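Local coordinates for protein extracellular PQQ-dependent sugar dehydrogenase (Coprinopsis cinerea, PDB 6JT6) that probably oxidises sugars with a pyrroloquinoline quinone cofactor and passes the electrons on through a heme-carrying cytochrome b domain, at residues G63-N68 and A91-Y96; S83-T88 and S159-H164. All coordinates share one frame; numbering follows the deposited sequence.

Contact 1 (G63-N68 and A91-Y96); sequences GSMRNN and APPSIY. With HEM (protoporphyrin IX containing Fe), chain C; NAG (2-acetamido-2-deoxy-beta-D-glucopyranose), chain B.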
loop_
_atom_site.group_PDB
_atom_site.type_symbol
_atom_site.label_atom_id
_atom_site.label_comp_id
_atom_site.label_asym_id
_atom_site.label_seq_id
_atom_site.Cartn_x
_atom_site.Cartn_y
_atom_site.Cartn_z
ATOM N N GLY A 63 -1.463 10.913 5.096
ATOM C CA GLY A 63 -2.641 10.942 5.953
ATOM C C GLY A 63 -3.870 11.489 5.235
ATOM O O GLY A 63 -4.786 10.744 4.852
ATOM N N SER A 64 -3.879 12.813 5.057
ATOM C CA SER A 64 -4.952 13.475 4.350
ATOM C C SER A 64 -5.036 12.949 2.916
ATOM O O SER A 64 -3.993 12.680 2.254
ATOM C CB SER A 64 -4.701 15.006 4.361
ATOM O OG SER A 64 -5.552 15.614 3.418
ATOM N N MET A 65 -6.267 12.796 2.424
ATOM C CA MET A 65 -6.503 12.501 1.020
ATOM C C MET A 65 -5.946 13.605 0.110
ATOM O O MET A 65 -5.580 13.351 -1.058
ATOM C CB MET A 65 -8.006 12.369 0.748
ATOM C CG MET A 65 -8.316 11.942 -0.688
ATOM S SD MET A 65 -10.051 11.973 -1.108
ATOM C CE MET A 65 -9.803 11.972 -2.893
ATOM N N ARG A 66 -5.869 14.821 0.660
ATOM C CA ARG A 66 -5.448 15.967 -0.137
ATOM C C ARG A 66 -3.941 16.192 -0.156
ATOM O O ARG A 66 -3.299 16.356 0.904
ATOM C CB ARG A 66 -6.168 17.242 0.298
ATOM C CG ARG A 66 -7.682 17.211 0.082
ATOM C CD ARG A 66 -8.363 18.291 0.939
ATOM N NE ARG A 66 -7.911 18.181 2.336
ATOM C CZ ARG A 66 -7.057 19.009 2.951
ATOM N NH1 ARG A 66 -6.560 20.081 2.317
ATOM N NH2 ARG A 66 -6.695 18.764 4.212
ATOM N N ASN A 67 -3.393 16.215 -1.375
ATOM C CA ASN A 67 -2.008 16.627 -1.620
ATOM C C ASN A 67 -0.934 15.687 -1.041
ATOM O O ASN A 67 0.105 16.111 -0.519
ATOM C CB ASN A 67 -1.816 18.108 -1.197
ATOM C CG ASN A 67 -2.893 19.002 -1.795
ATOM O OD1 ASN A 67 -3.025 19.082 -3.024
ATOM N ND2 ASN A 67 -3.675 19.647 -0.944
ATOM N N ASN A 68 -1.185 14.403 -1.174
ATOM C CA ASN A 68 -0.198 13.376 -0.785
ATOM C C ASN A 68 -0.366 12.238 -1.790
ATOM O O ASN A 68 -1.472 12.027 -2.275
ATOM C CB ASN A 68 -0.455 12.857 0.660
ATOM C CG ASN A 68 -0.286 13.930 1.730
ATOM O OD1 ASN A 68 0.814 14.408 1.991
ATOM N ND2 ASN A 68 -1.363 14.273 2.386
ATOM N N ALA A 91 -12.158 14.961 -4.266
ATOM C CA ALA A 91 -12.655 14.757 -5.632
ATOM C C ALA A 91 -11.924 13.559 -6.257
ATOM O O ALA A 91 -10.877 13.182 -5.738
ATOM C CB ALA A 91 -12.394 16.016 -6.443
ATOM N N PRO A 92 -12.457 12.961 -7.367
ATOM C CA PRO A 92 -11.709 11.862 -8.009
ATOM C C PRO A 92 -10.214 12.212 -8.240
ATOM O O PRO A 92 -9.913 13.230 -8.870
ATOM C CB PRO A 92 -12.461 11.653 -9.349
ATOM C CG PRO A 92 -13.865 12.102 -9.065
ATOM C CD PRO A 92 -13.790 13.155 -7.991
ATOM N N PRO A 93 -9.281 11.416 -7.671
ATOM C CA PRO A 93 -7.844 11.685 -7.882
ATOM C C PRO A 93 -7.410 11.524 -9.343
ATOM O O PRO A 93 -8.006 10.732 -10.095
ATOM C CB PRO A 93 -7.159 10.613 -7.011
ATOM C CG PRO A 93 -8.165 10.339 -5.936
ATOM C CD PRO A 93 -9.482 10.365 -6.657
ATOM N N SER A 94 -6.370 12.262 -9.720
ATOM C CA SER A 94 -5.720 12.105 -11.030
ATOM C C SER A 94 -4.555 11.147 -10.927
ATOM O O SER A 94 -4.034 10.954 -9.854
ATOM C CB SER A 94 -5.115 13.454 -11.454
ATOM O OG SER A 94 -6.084 14.485 -11.383
ATOM N N ILE A 95 -4.061 10.672 -12.066
ATOM C CA ILE A 95 -2.847 9.861 -12.128
ATOM C C ILE A 95 -1.648 10.714 -11.727
ATOM O O ILE A 95 -1.525 11.878 -12.128
ATOM C CB ILE A 95 -2.620 9.235 -13.538
ATOM C CG1 ILE A 95 -3.796 8.330 -13.972
ATOM C CG2 ILE A 95 -1.292 8.483 -13.611
ATOM C CD1 ILE A 95 -4.251 7.280 -12.967
ATOM N N TYR A 96 -0.794 10.135 -10.883
ATOM C CA TYR A 96 0.352 10.847 -10.359
ATOM C C TYR A 96 1.583 10.099 -10.839
ATOM O O TYR A 96 1.733 8.897 -10.587
ATOM C CB TYR A 96 0.229 10.942 -8.835
ATOM C CG TYR A 96 1.441 11.404 -8.083
ATOM C CD1 TYR A 96 2.147 12.571 -8.452
ATOM C CD2 TYR A 96 1.876 10.704 -6.960
ATOM C CE1 TYR A 96 3.272 12.979 -7.738
ATOM C CE2 TYR A 96 2.986 11.114 -6.236
ATOM C CZ TYR A 96 3.682 12.237 -6.625
ATOM O OH TYR A 96 4.790 12.614 -5.886
HETATM C CHA HEM C . -11.446 11.037 2.740
HETATM C CHB HEM C . -13.784 11.876 -1.446
HETATM C CHC HEM C . -11.018 8.595 -3.688
HETATM C CHD HEM C . -8.147 8.436 0.294
HETATM C C1A HEM C . -12.353 11.508 1.808
HETATM C C2A HEM C . -13.449 12.356 2.111
HETATM C C3A HEM C . -14.108 12.575 0.923
HETATM C C4A HEM C . -13.425 11.874 -0.109
HETATM C CMA HEM C . -15.355 13.422 0.723
HETATM C CAA HEM C . -13.821 12.916 3.475
HETATM C CBA HEM C . -14.255 11.841 4.488
HETATM C CGA HEM C . -15.341 10.915 4.008
HETATM O O1A HEM C . -15.124 9.694 3.790
HETATM O O2A HEM C . -16.491 11.369 3.825
HETATM C C1B HEM C . -13.250 11.039 -2.421
HETATM C C2B HEM C . -13.788 10.940 -3.750
HETATM C C3B HEM C . -13.033 9.973 -4.382
HETATM C C4B HEM C . -12.022 9.517 -3.398
HETATM C CMB HEM C . -14.990 11.733 -4.303
HETATM C CAB HEM C . -13.097 9.437 -5.771
HETATM C CBB HEM C . -14.229 9.260 -6.442
HETATM C C1C HEM C . -9.923 8.319 -2.823
HETATM C C2C HEM C . -8.839 7.467 -3.134
HETATM C C3C HEM C . -8.006 7.415 -2.009
HETATM C C4C HEM C . -8.616 8.230 -0.983
HETATM C CMC HEM C . -8.650 6.805 -4.487
HETATM C CAC HEM C . -6.717 6.675 -1.900
HETATM C CBC HEM C . -6.533 5.479 -2.501
HETATM C C1D HEM C . -8.899 9.084 1.286
HETATM C C2D HEM C . -8.432 9.175 2.687
HETATM C C3D HEM C . -9.324 9.909 3.362
HETATM C C4D HEM C . -10.344 10.276 2.357
HETATM C CMD HEM C . -7.194 8.569 3.295
HETATM C CAD HEM C . -9.310 10.229 4.856
HETATM C CBD HEM C . -8.426 11.396 5.256
HETATM C CGD HEM C . -9.086 12.675 4.819
HETATM O O1D HEM C . -8.555 13.461 3.987
HETATM O O2D HEM C . -10.208 12.933 5.275
HETATM N NA HEM C . -12.371 11.197 0.445
HETATM N NB HEM C . -12.225 10.193 -2.262
HETATM N NC HEM C . -9.790 8.728 -1.516
HETATM N ND HEM C . -10.046 9.796 1.121
HETATM FE FE HEM C . -11.089 10.002 -0.501
HETATM C C1 NAG B . 10.147 11.367 -8.406
HETATM C C2 NAG B . 10.496 11.664 -9.861
HETATM C C3 NAG B . 10.422 13.171 -10.143
HETATM C C4 NAG B . 9.123 13.818 -9.642
HETATM C C5 NAG B . 8.850 13.465 -8.169
HETATM C C6 NAG B . 7.419 13.843 -7.805
HETATM C C7 NAG B . 12.232 10.125 -10.733
HETATM C C8 NAG B . 13.726 9.929 -10.721
HETATM N N2 NAG B . 11.849 11.208 -10.061
HETATM O O3 NAG B . 10.517 13.362 -11.551
HETATM O O4 NAG B . 9.201 15.251 -9.826
HETATM O O5 NAG B . 8.995 12.056 -7.915
HETATM O O6 NAG B . 7.170 13.780 -6.388
HETATM O O7 NAG B . 11.461 9.363 -11.313
#
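The methyl end of Met65 is what meets the 91-96 segment: CE lies 3.3 Å from the backbone O of Ala91 and 3.8 Å from CG of Pro93, an apolar contact. Just behind the methyl, SD binds the heme iron at 2.3 Å, so the thioether is held between metal and loop. CG stands anti to the backbone N (chi1 -175°) and the chain runs on extended, which carries the sulfur out over the porphyrin while CB and CG lie against pyrrole ring D. Pro93 lies over the same face of the heme as Met65, its CD 3.8 Å from CHC.

Further out, the backbone of the 63-68 loop fixes where the methionine starts. Met65 N donates to propionate oxygen O1D at 2.8 Å, almost straight at 166°. Ser64 OG accepts from Arg66 N at 2.9 Å, an ST turn that bridges the backbone across Met65. Asn68 reaches back with ND2 to Ser64 O at 3.1 Å, the acceptor lying near its amide plane, while its OD1 accepts from Trp126 and Ala130. At the far end, the hydroxyl of Tyr96 accepts from O6 of the attached sugar. A methionine ligand facing His164 through the iron is the six-coordinate Met/His site of cytochrome domains related to that of cellobiose dehydrogenase.

Contact 2 (S83-T88 and S159-H164); sequences SARWAT and SGLYRH. With HEM (protoporphyrin IX containing Fe), chain C.
Arg85 points the end of its guanidinium at the backbone of Ser159, where NH1 and NH2 both donate to the same carbonyl oxygen. Ser159 O is 2.7 Å from NH1 and equally near NH2, and it sits close to the guanidinium plane. Because one acceptor is shared by two N-H groups, each bond is bent, at 137° and 136°. CG of Arg85 is anti to the carbonyl carbon (chi1 -49°), and the chain then extends to NE, which brings the group across to the loop. NE probably donates to Ser83 OG, though the position of that hydroxyl is less sure, and NH2 has a further acceptor in Pro157 O, so more than one acceptor limits how the group can turn.

Leu161 runs past Arg85 in the opposite direction, its CG and CD2 3.7 Å from NH1, while CD1 turns to the heme methyl CMC at 3.9 Å. An alanine in place of Arg85 would probably leave Ser159 O without the two N-H groups that grip it, deprive Pro157 O of a donor and open a gap beside Leu161.

The arginine thus ties a strand of the antiparallel sheet in this cytochrome domain to the loop that supplies the iron's histidine ligand. In that loop His164 NE2 binds the iron at 1.9 Å. Arg163 folds back beside it: CG lies over one face of the imidazole, and beyond it the bend at chi3 brings the guanidinium back, so that ND1 of His164 lies 3.7 Å above its plane, over its centre. The same guanidinium turns an edge to the propionate, with NH2 donating to HEM O1A at 2.9 Å and NH1 adding a weak bond to the same oxygen.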
loop_
_atom_site.group_PDB
_atom_site.type_symbol
_atom_site.label_atom_id
_atom_site.label_comp_id
_atom_site.label_asym_id
_atom_site.label_seq_id
_atom_site.Cartn_x
_atom_site.Cartn_y
_atom_site.Cartn_z
ATOM N N SER A 83 -1.809 1.625 -8.718
ATOM C CA SER A 83 -1.743 2.925 -9.342
ATOM C C SER A 83 -1.361 3.976 -8.286
ATOM O O SER A 83 -1.748 3.848 -7.106
ATOM C CB SER A 83 -3.099 3.233 -9.985
ATOM O OG SER A 83 -3.184 4.570 -10.433
ATOM N N ALA A 84 -0.609 4.994 -8.707
ATOM C CA ALA A 84 -0.341 6.155 -7.864
ATOM C C ALA A 84 -1.238 7.284 -8.328
ATOM O O ALA A 84 -1.346 7.535 -9.548
ATOM C CB ALA A 84 1.125 6.590 -7.949
ATOM N N ARG A 85 -1.858 7.980 -7.362
ATOM C CA ARG A 85 -2.767 9.097 -7.663
ATOM C C ARG A 85 -2.578 10.304 -6.760
ATOM O O ARG A 85 -1.834 10.241 -5.793
ATOM C CB ARG A 85 -4.219 8.630 -7.673
ATOM C CG ARG A 85 -4.372 7.386 -8.529
ATOM C CD ARG A 85 -5.731 7.175 -9.089
ATOM N NE ARG A 85 -5.706 5.957 -9.906
ATOM C CZ ARG A 85 -6.762 5.426 -10.511
ATOM N NH1 ARG A 85 -7.969 6.007 -10.388
ATOM N NH2 ARG A 85 -6.614 4.306 -11.233
ATOM N N TRP A 86 -3.265 11.395 -7.115
ATOM C CA TRP A 86 -3.115 12.688 -6.475
ATOM C C TRP A 86 -4.419 13.468 -6.592
ATOM O O TRP A 86 -4.959 13.590 -7.679
ATOM C CB TRP A 86 -1.979 13.478 -7.108
ATOM C CG TRP A 86 -1.604 14.670 -6.298
ATOM C CD1 TRP A 86 -2.279 15.860 -6.231
ATOM C CD2 TRP A 86 -0.473 14.794 -5.413
ATOM N NE1 TRP A 86 -1.625 16.726 -5.355
ATOM C CE2 TRP A 86 -0.514 16.101 -4.854
ATOM C CE3 TRP A 86 0.591 13.941 -5.063
ATOM C CZ2 TRP A 86 0.478 16.579 -3.960
ATOM C CZ3 TRP A 86 1.570 14.411 -4.172
ATOM C CH2 TRP A 86 1.496 15.712 -3.623
ATOM N N ALA A 87 -4.931 13.949 -5.450
ATOM C CA ALA A 87 -6.147 14.775 -5.370
ATOM C C ALA A 87 -5.809 16.118 -4.697
ATOM O O ALA A 87 -5.135 16.148 -3.659
ATOM C CB ALA A 87 -7.185 14.049 -4.544
ATOM N N THR A 88 -6.262 17.229 -5.258
ATOM C CA THR A 88 -6.074 18.519 -4.555
ATOM C C THR A 88 -7.260 18.882 -3.642
ATOM O O THR A 88 -7.196 19.873 -2.906
ATOM C CB THR A 88 -5.800 19.663 -5.539
ATOM O OG1 THR A 88 -6.874 19.717 -6.479
ATOM C CG2 THR A 88 -4.484 19.426 -6.304
ATOM N N SER A 159 -7.628 3.296 -14.513
ATOM C CA SER A 159 -9.094 3.259 -14.380
ATOM C C SER A 159 -9.646 4.304 -13.426
ATOM O O SER A 159 -9.107 4.513 -12.345
ATOM C CB SER A 159 -9.558 1.886 -13.864
ATOM O OG SER A 159 -10.965 1.873 -13.747
ATOM N N GLY A 160 -10.726 4.950 -13.838
ATOM C CA GLY A 160 -11.596 5.664 -12.893
ATOM C C GLY A 160 -12.130 4.730 -11.813
ATOM O O GLY A 160 -12.217 3.490 -11.992
ATOM N N LEU A 161 -12.466 5.317 -10.680
ATOM C CA LEU A 161 -12.988 4.526 -9.565
ATOM C C LEU A 161 -14.061 5.285 -8.778
ATOM O O LEU A 161 -14.110 6.514 -8.787
ATOM C CB LEU A 161 -11.840 4.037 -8.675
ATOM C CG LEU A 161 -10.765 5.000 -8.201
ATOM C CD1 LEU A 161 -11.353 6.018 -7.243
ATOM C CD2 LEU A 161 -9.622 4.244 -7.529
ATOM N N TYR A 162 -14.914 4.543 -8.101
ATOM C CA TYR A 162 -15.901 5.142 -7.198
ATOM C C TYR A 162 -15.226 5.459 -5.875
ATOM O O TYR A 162 -14.306 4.746 -5.446
ATOM C CB TYR A 162 -17.061 4.166 -6.968
ATOM C CG TYR A 162 -17.876 3.945 -8.239
ATOM C CD1 TYR A 162 -18.729 4.956 -8.728
ATOM C CD2 TYR A 162 -17.764 2.754 -8.967
ATOM C CE1 TYR A 162 -19.456 4.786 -9.900
ATOM C CE2 TYR A 162 -18.508 2.560 -10.144
ATOM C CZ TYR A 162 -19.340 3.585 -10.602
ATOM O OH TYR A 162 -20.068 3.404 -11.766
ATOM N N ARG A 163 -15.687 6.545 -5.258
ATOM C CA ARG A 163 -15.349 6.914 -3.895
ATOM C C ARG A 163 -15.412 5.713 -2.949
ATOM O O ARG A 163 -16.348 4.923 -3.000
ATOM C CB ARG A 163 -16.328 8.008 -3.428
ATOM C CG ARG A 163 -15.867 8.744 -2.189
ATOM C CD ARG A 163 -17.022 9.469 -1.509
ATOM N NE ARG A 163 -17.375 8.695 -0.324
ATOM C CZ ARG A 163 -16.951 8.962 0.914
ATOM N NH1 ARG A 163 -17.313 8.169 1.918
ATOM N NH2 ARG A 163 -16.189 10.024 1.160
ATOM N N HIS A 164 -14.399 5.601 -2.091
ATOM C CA HIS A 164 -14.310 4.587 -1.031
ATOM C C HIS A 164 -15.588 4.542 -0.200
ATOM O O HIS A 164 -16.223 5.564 0.022
ATOM C CB HIS A 164 -13.131 4.900 -0.099
ATOM C CG HIS A 164 -12.871 6.367 0.070
ATOM N ND1 HIS A 164 -13.608 7.150 0.930
ATOM C CD2 HIS A 164 -11.968 7.195 -0.512
ATOM C CE1 HIS A 164 -13.178 8.400 0.866
ATOM N NE2 HIS A 164 -12.168 8.464 0.005
HETATM C CHA HEM C . -11.446 11.037 2.740
HETATM C CHB HEM C . -13.784 11.876 -1.446
HETATM C CHC HEM C . -11.018 8.595 -3.688
HETATM C CHD HEM C . -8.147 8.436 0.294
HETATM C C1A HEM C . -12.353 11.508 1.808
HETATM C C2A HEM C . -13.449 12.356 2.111
HETATM C C3A HEM C . -14.108 12.575 0.923
HETATM C C4A HEM C . -13.425 11.874 -0.109
HETATM C CMA HEM C . -15.355 13.422 0.723
HETATM C CAA HEM C . -13.821 12.916 3.475
HETATM C CBA HEM C . -14.255 11.841 4.488
HETATM C CGA HEM C . -15.341 10.915 4.008
HETATM O O1A HEM C . -15.124 9.694 3.790
HETATM O O2A HEM C . -16.491 11.369 3.825
HETATM C C1B HEM C . -13.250 11.039 -2.421
HETATM C C2B HEM C . -13.788 10.940 -3.750
HETATM C C3B HEM C . -13.033 9.973 -4.382
HETATM C C4B HEM C . -12.022 9.517 -3.398
HETATM C CMB HEM C . -14.990 11.733 -4.303
HETATM C CAB HEM C . -13.097 9.437 -5.771
HETATM C CBB HEM C . -14.229 9.260 -6.442
HETATM C C1C HEM C . -9.923 8.319 -2.823
HETATM C C2C HEM C . -8.839 7.467 -3.134
HETATM C C3C HEM C . -8.006 7.415 -2.009
HETATM C C4C HEM C . -8.616 8.230 -0.983
HETATM C CMC HEM C . -8.650 6.805 -4.487
HETATM C CAC HEM C . -6.717 6.675 -1.900
HETATM C CBC HEM C . -6.533 5.479 -2.501
HETATM C C1D HEM C . -8.899 9.084 1.286
HETATM C C2D HEM C . -8.432 9.175 2.687
HETATM C C3D HEM C . -9.324 9.909 3.362
HETATM C C4D HEM C . -10.344 10.276 2.357
HETATM C CMD HEM C . -7.194 8.569 3.295
HETATM C CAD HEM C . -9.310 10.229 4.856
HETATM C CBD HEM C . -8.426 11.396 5.256
HETATM C CGD HEM C . -9.086 12.675 4.819
HETATM O O1D HEM C . -8.555 13.461 3.987
HETATM O O2D HEM C . -10.208 12.933 5.275
HETATM N NA HEM C . -12.371 11.197 0.445
HETATM N NB HEM C . -12.225 10.193 -2.262
HETATM N NC HEM C . -9.790 8.728 -1.516
HETATM N ND HEM C . -10.046 9.796 1.121
HETATM FE FE HEM C . -11.089 10.002 -0.501
#

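How the contacts relate
Contacts 1 and 2 have centres about 7 Å apart and together supply both axial ligands of the heme iron, Met65 from the 63-68 loop and His164 from the 159-164 loop. Their segments alternate along the chain, and they meet directly where strand 79-86 pairs with strand 94-95 in the same sheet: Ser94 N lies 2.8 Å from Trp86 O, a probable hydrogen bond, and Ser94 O packs 3.2 Å from CB of Arg85. A second probable hydrogen bond, Asn67 N to Ala87 O at 2.9 Å, joins the methionine loop to the residue just after strand 79-86. Each contact holds a different propionate of the heme.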